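Local coordinates for protein hydrolase, alpha/beta hydrolase FOLD family (Staphylococcus aureus, PDB 2XMZ) that probably catalyses a step of menaquinone biosynthesis as the lyase MenH, forming 2-succinyl-6-hydroxy-2,4-cyclohexadiene-1-carboxylate on an alpha/beta hydrolase fold, at residues F66-L77 with R95-I106. Numbering follows the deposited sequence. Where two conformers were deposited one is given.
Sequences FDYITTLLDRIL and RVALYYAINGHI
Y100 turns its ring toward helix 66-77 with CG anti to the backbone N (chi1 -163°), while D74, its CG anti to the carbonyl carbon (chi1 -73°), swings its carboxylate over to meet the phenol. The two helices pack on the same side of the central sheet of the alpha/beta hydrolase fold, crossing at -76° with axes 10.1 Å apart; L73 also rests on strand 44-48 and Y100 on strand 84-90. Y100 is a knob in the hole formed by T70, L73, D74 and L77, L73 CB lying 3.6 Å from Y100 CE1. D74 OD1 takes two bonds: Y100 OH donates to its anti lone pair at 2.7 Å, and H105 N meets its syn side from somewhat out of the carboxylate plane. D74 OD2 receives H105 ND1 at 2.6 Å, close to the imidazole plane. Together the three donors restrain the carboxylate's rotation; the H105 pair ties D74 to the turn after helix 92-103, Y100 OH to the helix itself. From that turn I106 N reaches back to donate to Y100 OH, and G104 CA lies over one face of the Y100 ring.

Toward the start of helix 66-77, F66 CB sits 3.5 Å above the centre of the Y99 ring, a CH-pi contact, and N103 ND2 covers the opposite face. R95 NH1 lies at the edge of the F66 ring near CZ; its hydrogen bond goes to Y191 O. V96, beside the probable nucleophile elbow, sets CG2 against F66 CE1 and CG1 tightly against I69, 3.3 Å from its CG2. T70 OG1 approaches the edge of the Y99 ring and donates to F66 O, which T70 N reaches from the opposite face of the carbonyl plane.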
# COMPACT_ATOMS: atom_id res chain seq x y z
N PHE A 66 1.10 -14.12 0.61
CA PHE A 66 0.14 -13.38 1.41
C PHE A 66 -0.13 -13.94 2.82
O PHE A 66 -0.41 -13.17 3.74
CB PHE A 66 -1.15 -13.12 0.62
CG PHE A 66 -1.01 -11.97 -0.33
CD1 PHE A 66 -1.34 -10.68 0.07
CD2 PHE A 66 -0.44 -12.16 -1.61
CE1 PHE A 66 -1.16 -9.58 -0.80
CE2 PHE A 66 -0.24 -11.09 -2.47
CZ PHE A 66 -0.62 -9.80 -2.08
N ASP A 67 -0.01 -15.25 2.99
CA ASP A 67 -0.26 -15.82 4.30
C ASP A 67 0.90 -15.49 5.24
O ASP A 67 0.67 -15.20 6.41
CB ASP A 67 -0.43 -17.34 4.25
CG ASP A 67 -0.71 -17.94 5.63
OD1 ASP A 67 0.12 -18.70 6.15
OD2 ASP A 67 -1.76 -17.61 6.21
N TYR A 68 2.11 -15.53 4.71
CA TYR A 68 3.30 -15.03 5.43
C TYR A 68 3.13 -13.57 5.86
O TYR A 68 3.38 -13.22 7.01
CB TYR A 68 4.56 -15.17 4.57
CG TYR A 68 5.81 -14.64 5.26
CD1 TYR A 68 6.58 -15.46 6.10
CD2 TYR A 68 6.21 -13.31 5.08
CE1 TYR A 68 7.73 -14.98 6.75
CE2 TYR A 68 7.36 -12.81 5.72
CZ TYR A 68 8.10 -13.64 6.55
OH TYR A 68 9.21 -13.14 7.17
N ILE A 69 2.73 -12.72 4.93
CA ILE A 69 2.52 -11.29 5.24
C ILE A 69 1.39 -11.11 6.26
O ILE A 69 1.50 -10.28 7.16
CB ILE A 69 2.26 -10.47 3.98
CG1 ILE A 69 3.50 -10.46 3.09
CG2 ILE A 69 1.85 -9.01 4.33
CD1 ILE A 69 3.17 -10.33 1.64
N THR A 70 0.32 -11.89 6.12
CA THR A 70 -0.78 -11.86 7.10
C THR A 70 -0.29 -12.19 8.50
O THR A 70 -0.66 -11.51 9.46
CB THR A 70 -1.89 -12.81 6.68
OG1 THR A 70 -2.41 -12.32 5.46
CG2 THR A 70 -3.04 -12.89 7.75
N THR A 71 0.53 -13.24 8.62
CA THR A 71 1.11 -13.59 9.91
C THR A 71 1.96 -12.47 10.47
O THR A 71 1.89 -12.13 11.64
CB THR A 71 1.94 -14.88 9.83
OG1 THR A 71 1.06 -15.96 9.54
CG2 THR A 71 2.67 -15.16 11.16
N LEU A 72 2.80 -11.92 9.61
CA LEU A 72 3.61 -10.77 9.93
C LEU A 72 2.76 -9.66 10.55
O LEU A 72 3.09 -9.11 11.62
CB LEU A 72 4.26 -10.27 8.64
CG LEU A 72 5.35 -9.22 8.63
CD1 LEU A 72 6.13 -9.39 7.31
CD2 LEU A 72 4.76 -7.79 8.75
N LEU A 73 1.67 -9.34 9.86
CA LEU A 73 0.78 -8.28 10.32
C LEU A 73 0.01 -8.68 11.58
O LEU A 73 -0.16 -7.86 12.48
CB LEU A 73 -0.18 -7.83 9.22
CG LEU A 73 0.38 -7.29 7.91
CD1 LEU A 73 -0.79 -6.71 7.07
CD2 LEU A 73 1.45 -6.23 8.11
N ASP A 74 -0.46 -9.93 11.65
CA ASP A 74 -1.13 -10.45 12.86
C ASP A 74 -0.28 -10.16 14.11
O ASP A 74 -0.78 -9.70 15.14
CB ASP A 74 -1.34 -11.97 12.78
CG ASP A 74 -2.43 -12.40 11.79
OD1 ASP A 74 -3.34 -11.62 11.39
OD2 ASP A 74 -2.40 -13.59 11.44
N ARG A 75 1.01 -10.40 13.98
CA ARG A 75 1.95 -10.29 15.07
C ARG A 75 2.12 -8.87 15.54
O ARG A 75 2.26 -8.62 16.73
CB ARG A 75 3.30 -10.90 14.67
CG ARG A 75 3.24 -12.40 14.62
CD ARG A 75 4.52 -12.96 14.03
NE ARG A 75 4.49 -14.41 13.98
CZ ARG A 75 5.49 -15.15 13.50
NH1 ARG A 75 6.59 -14.57 13.06
NH2 ARG A 75 5.39 -16.46 13.48
N ILE A 76 2.09 -7.94 14.60
CA ILE A 76 2.18 -6.53 14.97
C ILE A 76 0.88 -6.09 15.58
O ILE A 76 0.85 -5.55 16.70
CB ILE A 76 2.50 -5.64 13.76
CG1 ILE A 76 3.97 -5.81 13.38
CG2 ILE A 76 2.18 -4.17 14.11
CD1 ILE A 76 4.30 -5.41 11.93
N LEU A 77 -0.21 -6.35 14.85
CA LEU A 77 -1.53 -5.86 15.23
C LEU A 77 -2.09 -6.43 16.52
O LEU A 77 -2.89 -5.78 17.19
CB LEU A 77 -2.52 -6.03 14.07
CG LEU A 77 -2.11 -5.22 12.82
CD1 LEU A 77 -3.09 -5.45 11.69
CD2 LEU A 77 -1.97 -3.71 13.13
N ARG A 95 -2.92 -3.99 -1.66
CA ARG A 95 -3.21 -5.40 -1.98
C ARG A 95 -3.07 -6.23 -0.73
O ARG A 95 -3.89 -7.09 -0.43
CB ARG A 95 -2.31 -5.93 -3.11
CG ARG A 95 -2.47 -5.15 -4.44
CD ARG A 95 -1.74 -5.81 -5.61
NE ARG A 95 -0.26 -5.73 -5.57
CZ ARG A 95 0.55 -6.73 -5.20
NH1 ARG A 95 0.03 -7.89 -4.80
NH2 ARG A 95 1.88 -6.58 -5.25
N VAL A 96 -2.03 -5.94 0.03
CA VAL A 96 -1.86 -6.53 1.34
C VAL A 96 -3.02 -6.13 2.29
O VAL A 96 -3.54 -6.98 3.00
CB VAL A 96 -0.47 -6.18 1.94
CG1 VAL A 96 -0.35 -6.67 3.38
CG2 VAL A 96 0.62 -6.79 1.07
N ALA A 97 -3.44 -4.87 2.26
CA ALA A 97 -4.49 -4.44 3.17
C ALA A 97 -5.82 -5.09 2.83
O ALA A 97 -6.59 -5.49 3.71
CB ALA A 97 -4.63 -2.90 3.20
N LEU A 98 -6.09 -5.25 1.53
CA LEU A 98 -7.32 -5.98 1.14
C LEU A 98 -7.27 -7.43 1.59
O LEU A 98 -8.23 -7.96 2.16
CB LEU A 98 -7.51 -5.91 -0.38
CG LEU A 98 -8.20 -4.65 -0.90
CD1 LEU A 98 -8.03 -4.54 -2.42
CD2 LEU A 98 -9.66 -4.67 -0.56
N TYR A 99 -6.12 -8.08 1.36
CA TYR A 99 -5.95 -9.47 1.77
C TYR A 99 -6.14 -9.58 3.26
O TYR A 99 -6.81 -10.52 3.76
CB TYR A 99 -4.58 -10.03 1.34
CG TYR A 99 -4.48 -11.53 1.56
CD1 TYR A 99 -4.81 -12.42 0.56
CD2 TYR A 99 -4.07 -12.04 2.79
CE1 TYR A 99 -4.74 -13.80 0.74
CE2 TYR A 99 -4.00 -13.44 3.00
CZ TYR A 99 -4.34 -14.30 1.97
OH TYR A 99 -4.27 -15.67 2.14
N TYR A 100 -5.59 -8.62 3.98
CA TYR A 100 -5.67 -8.65 5.41
C TYR A 100 -7.08 -8.39 5.92
O TYR A 100 -7.50 -9.03 6.87
CB TYR A 100 -4.69 -7.68 6.09
CG TYR A 100 -4.53 -8.04 7.54
CD1 TYR A 100 -3.58 -9.00 7.94
CD2 TYR A 100 -5.36 -7.48 8.52
CE1 TYR A 100 -3.46 -9.35 9.28
CE2 TYR A 100 -5.23 -7.81 9.84
CZ TYR A 100 -4.28 -8.76 10.22
OH TYR A 100 -4.17 -9.10 11.54
N ALA A 101 -7.80 -7.46 5.29
CA ALA A 101 -9.20 -7.19 5.66
C ALA A 101 -10.05 -8.43 5.54
O ALA A 101 -11.01 -8.59 6.28
CB ALA A 101 -9.80 -6.05 4.80
N ILE A 102 -9.72 -9.29 4.57
CA ILE A 102 -10.48 -10.51 4.29
C ILE A 102 -10.01 -11.73 5.10
O ILE A 102 -10.81 -12.55 5.52
CB ILE A 102 -10.40 -10.84 2.78
CG1 ILE A 102 -11.11 -9.75 1.97
CG2 ILE A 102 -10.98 -12.23 2.46
CD1 ILE A 102 -10.70 -9.68 0.49
N ASN A 103 -8.69 -11.83 5.30
CA ASN A 103 -8.09 -13.04 5.83
C ASN A 103 -7.33 -12.85 7.12
O ASN A 103 -6.94 -13.84 7.74
CB ASN A 103 -7.14 -13.64 4.79
CG ASN A 103 -7.86 -14.11 3.56
OD1 ASN A 103 -8.65 -15.04 3.62
ND2 ASN A 103 -7.59 -13.48 2.44
N GLY A 104 -7.12 -11.60 7.52
CA GLY A 104 -6.35 -11.31 8.74
C GLY A 104 -6.98 -11.81 10.03
O GLY A 104 -8.19 -12.01 10.12
N HIS A 105 -6.15 -11.99 11.04
CA HIS A 105 -6.60 -12.64 12.25
C HIS A 105 -6.90 -11.65 13.37
O HIS A 105 -7.54 -11.99 14.36
CB HIS A 105 -5.65 -13.79 12.62
CG HIS A 105 -5.58 -14.85 11.55
ND1 HIS A 105 -4.53 -14.95 10.66
CD2 HIS A 105 -6.47 -15.81 11.19
CE1 HIS A 105 -4.75 -15.94 9.82
NE2 HIS A 105 -5.93 -16.48 10.11
N ILE A 106 -6.48 -10.40 13.18
CA ILE A 106 -6.88 -9.32 14.09
C ILE A 106 -7.92 -8.47 13.34
O ILE A 106 -7.62 -7.94 12.27
CB ILE A 106 -5.67 -8.44 14.54
CG1 ILE A 106 -4.53 -9.30 15.17
CG2 ILE A 106 -6.15 -7.28 15.42
CD1 ILE A 106 -4.92 -10.10 16.40